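Local coordinates for protein 1-Cys peroxiredoxin (Vibrio vulnificus MO6-24/O, PDB 5K2I) that probably reduces hydrogen peroxide as a 1-Cys peroxiredoxin of the thioredoxin superfamily, with a likely part in scavenging nitric oxide, at residues Met112-Ala115 against Leu120-Gln123; Phe38-Ala43 against Lys83-Ala88; Ala51-Tyr56 against Ile94-Asp99. All coordinates share one frame; numbering follows the deposited sequence.

Contact 1: residues Met112-Ala115 against Leu120-Gln123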
loop_
_atom_site.group_PDB
_atom_site.type_symbol
_atom_site.label_atom_id
_atom_site.label_comp_id
_atom_site.label_asym_id
_atom_site.label_seq_id
_atom_site.Cartn_x
_atom_site.Cartn_y
_atom_site.Cartn_z
ATOM N N MET A 112 0.658 13.914 5.043
ATOM C CA MET A 112 0.256 13.656 3.668
ATOM C C MET A 112 -1.239 13.895 3.531
ATOM O O MET A 112 -2.006 13.675 4.463
ATOM C CB MET A 112 0.608 12.238 3.249
ATOM C CG MET A 112 -0.227 11.199 3.918
ATOM S SD MET A 112 0.114 9.565 3.253
ATOM C CE MET A 112 -0.957 8.643 4.332
ATOM N N ASP A 113 -1.642 14.357 2.356
ATOM C CA ASP A 113 -3.037 14.664 2.087
ATOM C C ASP A 113 -3.757 13.416 1.596
ATOM O O ASP A 113 -3.337 12.815 0.609
ATOM C CB ASP A 113 -3.123 15.786 1.050
ATOM C CG ASP A 113 -4.509 16.382 0.928
ATOM O OD1 ASP A 113 -5.442 15.921 1.616
ATOM O OD2 ASP A 113 -4.658 17.336 0.133
ATOM N N THR A 114 -4.825 13.010 2.287
ATOM C CA THR A 114 -5.649 11.890 1.826
ATOM C C THR A 114 -6.928 12.377 1.158
ATOM O O THR A 114 -7.806 11.576 0.826
ATOM C CB THR A 114 -6.021 10.930 2.966
ATOM O OG1 THR A 114 -6.987 11.544 3.832
ATOM C CG2 THR A 114 -4.786 10.549 3.763
ATOM N N ALA A 115 -7.019 13.686 0.951
ATOM C CA ALA A 115 -8.165 14.300 0.282
ATOM C C ALA A 115 -9.475 13.886 0.942
ATOM O O ALA A 115 -9.618 13.978 2.157
ATOM C CB ALA A 115 -8.171 13.939 -1.204
ATOM N N LEU A 120 -5.908 15.743 6.023
ATOM C CA LEU A 120 -4.478 15.620 6.269
ATOM C C LEU A 120 -4.214 14.545 7.321
ATOM O O LEU A 120 -4.788 14.592 8.412
ATOM C CB LEU A 120 -3.899 16.961 6.717
ATOM C CG LEU A 120 -2.393 17.136 6.547
ATOM C CD1 LEU A 120 -2.019 17.254 5.066
ATOM C CD2 LEU A 120 -1.920 18.356 7.332
ATOM N N ARG A 121 -3.368 13.575 6.982
ATOM C CA ARG A 121 -3.021 12.486 7.898
ATOM C C ARG A 121 -1.505 12.326 7.961
ATOM O O ARG A 121 -0.768 13.098 7.343
ATOM C CB ARG A 121 -3.671 11.179 7.433
ATOM C CG ARG A 121 -5.194 11.231 7.358
ATOM C CD ARG A 121 -5.800 11.413 8.748
ATOM N NE ARG A 121 -7.260 11.296 8.743
ATOM C CZ ARG A 121 -7.939 10.192 9.064
ATOM N NH1 ARG A 121 -7.292 9.082 9.406
ATOM N NH2 ARG A 121 -9.275 10.204 9.056
ATOM N N SER A 122 -1.035 11.310 8.673
ATOM C CA SER A 122 0.390 11.020 8.743
ATOM C C SER A 122 0.801 9.998 7.698
ATOM O O SER A 122 0.042 9.081 7.382
ATOM C CB SER A 122 0.758 10.475 10.122
ATOM O OG SER A 122 2.157 10.266 10.230
ATOM N N GLN A 123 2.014 10.146 7.183
ATOM C CA GLN A 123 2.682 9.056 6.475
ATOM C C GLN A 123 2.969 7.931 7.458
ATOM O O GLN A 123 3.019 8.164 8.677
ATOM C CB GLN A 123 3.982 9.544 5.836
ATOM C CG GLN A 123 3.760 10.582 4.735
ATOM C CD GLN A 123 5.069 11.203 4.258
ATOM O OE1 GLN A 123 5.207 12.433 4.197
ATOM N NE2 GLN A 123 6.031 10.360 3.926
#
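Met112 and Arg121 form an antiparallel hydrogen-bonded pair. Arg121 N gives its hydrogen to Met112 O at 2.9 Å. Met112 N returns a bond to Arg121 O at 2.8 Å. Asp113 and Leu120 make the next pair, which is non-hydrogen-bonded.

Side-chain packing lies around these bonds. Met112 holds CG between its backbone N and carbonyl carbon (chi1 70°), and the chain runs on extended. This carries CE along the partner strand to Ser122 O, 3.2 Å away. The methyl lies against a buried oxygen for which the model gives no hydrogen-bond partner. CE also packs on Pro41. On the face of Asp113 and Leu120, another methyl meets a backbone carbonyl: Leu120 CD1 lies 3.6 Å from Met112 O. Two contacts are carbon on carbon: Met112 CB meets Gln123 CG at 3.9 Å, and Thr114 CG2 rests against Arg121 CG at 3.7 Å.

Polar groups bind mainly at the turn. Asp113 OD1 accepts from Ala115 N at 2.8 Å, from above the carboxylate plane, which makes an Asx turn. Thr114 OG1 bonds to Gly119 O. Arg121 NE reaches Gly118 O and its NH1 reaches Pro41 O. Thr114 O bonds to Ser144 OG of the second subunit.

Within the chain, strand 111-113 is an edge strand and pairs only with 120-130, which runs on into the mixed sheet: a beta hairpin beside the subunit interface.

Contact 2: residues Phe38-Ala43 against Lys83-Ala88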
loop_
_atom_site.group_PDB
_atom_site.type_symbol
_atom_site.label_atom_id
_atom_site.label_comp_id
_atom_site.label_asym_id
_atom_site.label_seq_id
_atom_site.Cartn_x
_atom_site.Cartn_y
_atom_site.Cartn_z
ATOM N N PHE A 38 5.661 4.498 16.197
ATOM C CA PHE A 38 5.294 4.241 14.807
ATOM C C PHE A 38 3.973 4.918 14.488
ATOM O O PHE A 38 3.103 5.070 15.355
ATOM C CB PHE A 38 5.231 2.722 14.496
ATOM C CG PHE A 38 4.164 1.984 15.250
ATOM C CD1 PHE A 38 4.411 1.519 16.528
ATOM C CD2 PHE A 38 2.916 1.778 14.688
ATOM C CE1 PHE A 38 3.432 0.845 17.237
ATOM C CE2 PHE A 38 1.932 1.112 15.387
ATOM C CZ PHE A 38 2.188 0.646 16.662
ATOM N N ALA A 39 3.853 5.352 13.237
ATOM C CA ALA A 39 2.688 6.092 12.779
ATOM C C ALA A 39 1.960 5.382 11.654
ATOM O O ALA A 39 2.570 4.644 10.866
ATOM C CB ALA A 39 3.104 7.485 12.316
ATOM N N VAL A 40 0.660 5.652 11.577
ATOM C CA VAL A 40 -0.212 5.153 10.523
ATOM C C VAL A 40 -1.052 6.308 10.003
ATOM O O VAL A 40 -1.147 7.346 10.660
ATOM C CB VAL A 40 -1.138 4.019 11.031
ATOM C CG1 VAL A 40 -0.308 2.802 11.429
ATOM C CG2 VAL A 40 -2.032 4.514 12.188
ATOM N N PRO A 41 -1.660 6.140 8.817
ATOM C CA PRO A 41 -2.512 7.208 8.296
ATOM C C PRO A 41 -3.829 7.321 9.037
ATOM O O PRO A 41 -4.497 8.359 8.956
ATOM C CB PRO A 41 -2.767 6.787 6.845
ATOM C CG PRO A 41 -1.674 5.805 6.525
ATOM C CD PRO A 41 -1.435 5.081 7.815
ATOM N N GLY A 42 -4.204 6.276 9.766
ATOM C CA GLY A 42 -5.420 6.357 10.551
ATOM C C GLY A 42 -5.648 5.113 11.378
ATOM O O GLY A 42 -5.347 3.995 10.940
ATOM N N ALA A 43 -6.171 5.307 12.581
ATOM C CA ALA A 43 -6.681 4.185 13.356
ATOM C C ALA A 43 -7.707 3.432 12.514
ATOM O O ALA A 43 -8.467 4.037 11.763
ATOM C CB ALA A 43 -7.305 4.666 14.659
ATOM N N LYS A 83 -7.994 5.358 21.637
ATOM C CA LYS A 83 -8.294 4.448 22.728
ATOM C C LYS A 83 -9.117 3.259 22.235
ATOM O O LYS A 83 -8.817 2.116 22.570
ATOM C CB LYS A 83 -9.030 5.188 23.844
ATOM C CG LYS A 83 -9.391 4.309 25.032
ATOM C CD LYS A 83 -9.913 5.163 26.180
ATOM C CE LYS A 83 -10.207 4.315 27.405
ATOM N NZ LYS A 83 -11.311 3.366 27.114
ATOM N N ALA A 84 -10.122 3.530 21.407
ATOM C CA ALA A 84 -10.977 2.470 20.884
ATOM C C ALA A 84 -10.171 1.505 20.024
ATOM O O ALA A 84 -10.378 0.295 20.063
ATOM C CB ALA A 84 -12.118 3.056 20.094
ATOM N N TRP A 85 -9.229 2.040 19.258
ATOM C CA TRP A 85 -8.438 1.210 18.360
ATOM C C TRP A 85 -7.503 0.291 19.139
ATOM O O TRP A 85 -7.374 -0.901 18.824
ATOM C CB TRP A 85 -7.640 2.093 17.404
ATOM C CG TRP A 85 -6.941 1.350 16.298
ATOM C CD1 TRP A 85 -7.413 0.273 15.587
ATOM C CD2 TRP A 85 -5.644 1.639 15.773
ATOM N NE1 TRP A 85 -6.485 -0.113 14.651
ATOM C CE2 TRP A 85 -5.384 0.703 14.746
ATOM C CE3 TRP A 85 -4.674 2.601 16.077
ATOM C CZ2 TRP A 85 -4.189 0.697 14.014
ATOM C CZ3 TRP A 85 -3.484 2.600 15.345
ATOM C CH2 TRP A 85 -3.250 1.645 14.336
ATOM N N GLY A 86 -6.854 0.835 20.164
ATOM C CA GLY A 86 -6.027 0.009 21.033
ATOM C C GLY A 86 -6.821 -1.116 21.690
ATOM O O GLY A 86 -6.349 -2.249 21.777
ATOM N N GLU A 87 -8.031 -0.805 22.144
ATOM C CA GLU A 87 -8.892 -1.822 22.758
ATOM C C GLU A 87 -9.283 -2.907 21.747
ATOM O O GLU A 87 -9.231 -4.098 22.066
ATOM C CB GLU A 87 -10.135 -1.165 23.373
ATOM C CG GLU A 87 -9.817 -0.407 24.652
ATOM C CD GLU A 87 -10.909 0.557 25.076
ATOM O OE1 GLU A 87 -11.911 0.692 24.344
ATOM O OE2 GLU A 87 -10.751 1.183 26.146
ATOM N N ALA A 88 -9.643 -2.503 20.528
ATOM C CA ALA A 88 -10.029 -3.457 19.486
ATOM C C ALA A 88 -8.890 -4.401 19.109
ATOM O O ALA A 88 -9.129 -5.547 18.713
ATOM C CB ALA A 88 -10.516 -2.714 18.254
#
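Trp85 and Ala43 meet where a helix packs on the loop that follows a central strand of the thioredoxin fold. Pro41 opens the PxxxTxxC motif of peroxiredoxins, which ends in the peroxidatic cysteine. Ala43 thus lies at the start of what is probably the active-site loop, and Val40 just before it. Gly42 O bonded to Thr45 OG1 is consistent with this. Helix 79-88 supplies the indole. All three touching side chains are buried, and no hydrogen bond crosses the contact.

The conformation of Trp85 sets the geometry. Its CG stands anti to the backbone N (chi1 -171°), which sends the ring out from the helix toward the loop. The second torsion, 39°, turns the flat of the ring to Ala43. Ala43 CA lies 3.8 Å from the centroid of the six-membered ring, 17° off the ring normal. This is a CH-pi contact over one face. Ala43 CB sits over the inner part of the same indole, 3.6 Å from Trp85 CD2 and equally close to CE3. The methyl thus lies toward the root of the ring system, and CA over its benzene half.

Val40 reaches the far end of the indole. It comes from the strand end, against the direction in which Trp85 leaves the helix. Its CG1 is anti to the carbonyl carbon. CG2, between the backbone N and the carbonyl carbon, is the branch that touches the ring obliquely.

The neighbours place the contact. The Phe44 ring meets the Trp85 ring. His52 touches both Val40 and Trp85. Ala43 N is bonded to Asn77 OD1, which ties the loop down next to the indole. At the outer end of the ring, Val40 CG2 stands 3.8 Å from Trp85 CH2.

Contact 3: residues Ala51-Tyr56 against Ile94-Asp99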
loop_
_atom_site.group_PDB
_atom_site.type_symbol
_atom_site.label_atom_id
_atom_site.label_comp_id
_atom_site.label_asym_id
_atom_site.label_seq_id
_atom_site.Cartn_x
_atom_site.Cartn_y
_atom_site.Cartn_z
ATOM N N ALA A 51 3.842 -3.873 9.876
ATOM C CA ALA A 51 4.347 -2.498 9.915
ATOM C C ALA A 51 3.537 -1.584 10.830
ATOM O O ALA A 51 3.872 -0.401 10.979
ATOM C CB ALA A 51 4.396 -1.920 8.509
ATOM N N HIS A 52 2.473 -2.101 11.443
ATOM C CA HIS A 52 1.770 -1.287 12.430
ATOM C C HIS A 52 1.338 -2.126 13.633
ATOM O O HIS A 52 2.071 -3.015 14.054
ATOM C CB HIS A 52 0.598 -0.525 11.781
ATOM C CG HIS A 52 -0.581 -1.374 11.423
ATOM N ND1 HIS A 52 -1.854 -1.111 11.884
ATOM C CD2 HIS A 52 -0.681 -2.484 10.653
ATOM C CE1 HIS A 52 -2.687 -2.020 11.410
ATOM N NE2 HIS A 52 -1.999 -2.870 10.668
ATOM N N LEU A 53 0.190 -1.815 14.217
ATOM C CA LEU A 53 -0.147 -2.330 15.538
ATOM C C LEU A 53 0.081 -3.851 15.721
ATOM O O LEU A 53 0.778 -4.246 16.659
ATOM C CB LEU A 53 -1.591 -1.942 15.877
ATOM C CG LEU A 53 -1.986 -1.718 17.338
ATOM C CD1 LEU A 53 -0.879 -1.082 18.170
ATOM C CD2 LEU A 53 -3.239 -0.868 17.382
ATOM N N PRO A 54 -0.459 -4.708 14.827
ATOM C CA PRO A 54 -0.234 -6.145 15.047
ATOM C C PRO A 54 1.239 -6.524 15.107
ATOM O O PRO A 54 1.629 -7.331 15.953
ATOM C CB PRO A 54 -0.904 -6.794 13.831
ATOM C CG PRO A 54 -1.930 -5.824 13.411
ATOM C CD PRO A 54 -1.335 -4.474 13.661
ATOM N N GLY A 55 2.048 -5.930 14.233
ATOM C CA GLY A 55 3.473 -6.203 14.191
ATOM C C GLY A 55 4.212 -5.809 15.455
ATOM O O GLY A 55 5.097 -6.535 15.922
ATOM N N TYR A 56 3.853 -4.665 16.022
ATOM C CA TYR A 56 4.511 -4.213 17.241
ATOM C C TYR A 56 3.971 -4.938 18.461
ATOM O O TYR A 56 4.704 -5.141 19.422
ATOM C CB TYR A 56 4.396 -2.678 17.382
ATOM C CG TYR A 56 5.289 -2.002 16.365
ATOM C CD1 TYR A 56 6.634 -1.769 16.632
ATOM C CD2 TYR A 56 4.806 -1.667 15.107
ATOM C CE1 TYR A 56 7.465 -1.202 15.680
ATOM C CE2 TYR A 56 5.644 -1.091 14.143
ATOM C CZ TYR A 56 6.959 -0.851 14.453
ATOM O OH TYR A 56 7.802 -0.295 13.525
ATOM N N ILE A 94 1.153 -1.278 24.335
ATOM C CA ILE A 94 1.448 -0.160 23.443
ATOM C C ILE A 94 0.664 1.099 23.808
ATOM O O ILE A 94 -0.548 1.072 24.016
ATOM C CB ILE A 94 1.180 -0.558 21.983
ATOM C CG1 ILE A 94 2.151 -1.683 21.584
ATOM C CG2 ILE A 94 1.331 0.645 21.042
ATOM C CD1 ILE A 94 1.844 -2.335 20.286
ATOM N N LEU A 95 1.384 2.209 23.909
ATOM C CA LEU A 95 0.791 3.471 24.308
ATOM C C LEU A 95 0.145 4.130 23.098
ATOM O O LEU A 95 0.822 4.409 22.111
ATOM C CB LEU A 95 1.856 4.382 24.921
ATOM C CG LEU A 95 1.381 5.760 25.364
ATOM C CD1 LEU A 95 0.260 5.661 26.392
ATOM C CD2 LEU A 95 2.567 6.538 25.914
ATOM N N MET A 96 -1.158 4.363 23.167
ATOM C CA MET A 96 -1.879 4.979 22.060
ATOM C C MET A 96 -1.905 6.505 22.185
ATOM O O MET A 96 -2.432 7.050 23.170
ATOM C CB MET A 96 -3.308 4.422 21.987
ATOM C CG MET A 96 -3.387 2.900 22.121
ATOM S SD MET A 96 -2.522 2.001 20.792
ATOM C CE MET A 96 -3.479 2.588 19.410
ATOM N N LEU A 97 -1.329 7.194 21.199
ATOM C CA LEU A 97 -1.192 8.651 21.236
ATOM C C LEU A 97 -1.869 9.318 20.054
ATOM O O LEU A 97 -1.761 8.859 18.909
ATOM C CB LEU A 97 0.289 9.052 21.263
ATOM C CG LEU A 97 1.101 8.568 22.469
ATOM C CD1 LEU A 97 2.606 8.879 22.312
ATOM C CD2 LEU A 97 0.563 9.171 23.746
ATOM N N ALA A 98 -2.557 10.413 20.342
ATOM C CA ALA A 98 -3.363 11.119 19.359
ATOM C C ALA A 98 -2.757 12.454 18.940
ATOM O O ALA A 98 -2.367 13.275 19.789
ATOM C CB ALA A 98 -4.769 11.349 19.914
ATOM N N ASP A 99 -2.678 12.660 17.630
ATOM C CA ASP A 99 -2.284 13.947 17.060
ATOM C C ASP A 99 -3.472 14.542 16.304
ATOM O O ASP A 99 -3.464 14.620 15.085
ATOM C CB ASP A 99 -1.075 13.737 16.139
ATOM C CG ASP A 99 -0.522 15.026 15.574
ATOM O OD1 ASP A 99 -0.624 16.074 16.253
ATOM O OD2 ASP A 99 0.027 14.980 14.446
#
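Leu53 and Ile94 run antiparallel, side by side, where the first turn of helix 53-65 packs on the strand 95-98 region, a helix-on-sheet contact of the thioredoxin fold. This is the helix that follows the PxxxTxxC loop of the peroxiredoxin family. The contact is apolar, and no hydrogen bond crosses it.

Leu53 is the central side chain, and its two branches have different partners. CD1 goes to Ile94. It lies 3.7 Å from Ile94 CD1 and 4.0 Å from Ile94 CG2, so both arms of the isoleucine meet this methyl from one side. CD2 goes to Met96, and here the two side chains meet tip to tip.

Ile94 points toward the helix. Its CG1 is anti to the carbonyl carbon (chi1 -64°), and the extended second torsion of 169° pushes CD1 to the helix backbone. That methyl ends 3.8 Å from Tyr56 C and also touches Tyr56 CB. It fits between Leu53 and Tyr56, one turn of helix apart. The Tyr56 ring leads away from Ile94 and stacks with Phe38 of strand 34-40.

Met96 has a folded chain, bent at both chi2 and chi3 (each -62°). The bends turn CE back toward the helix and to Leu53. The same thioether side chain also packs on Trp85 and Met82 of helix 79-88.

His52 holds the N-cap position, and Tyr56 N bonds to His52 O at 3.1 Å. Pro54 CD lies over one face of the His52 ring. On the strand side, Leu95 pairs through its backbone with Ile71 and Ser73 of strand 70-75. At the tip-to-tip meeting, Leu53 CD2 and Met96 CE are 4.0 Å apart.

Contacts 2 and 3 are buried, and their centres lie about 6 Å apart. Contact 1 is partly buried and sits farther out, its centre about 15 Å from that of contact 2. All three reach the same mixed sheet. The chemistry follows the place: contact 1 is a strand pair held by backbone bonds, while the other two rely on apolar side chains. Contacts 2 and 3 form one core, where Trp85 CE3 meets Met96 CE at 3.5 Å, and their segments alternate along the chain. Contact 1 touches contact 2 across neighbouring strands 120-130 and 34-40, with Ser122 OG 3.6 Å from Ala39 CB. It does not touch contact 3, whose nearest atoms are about 6 Å away.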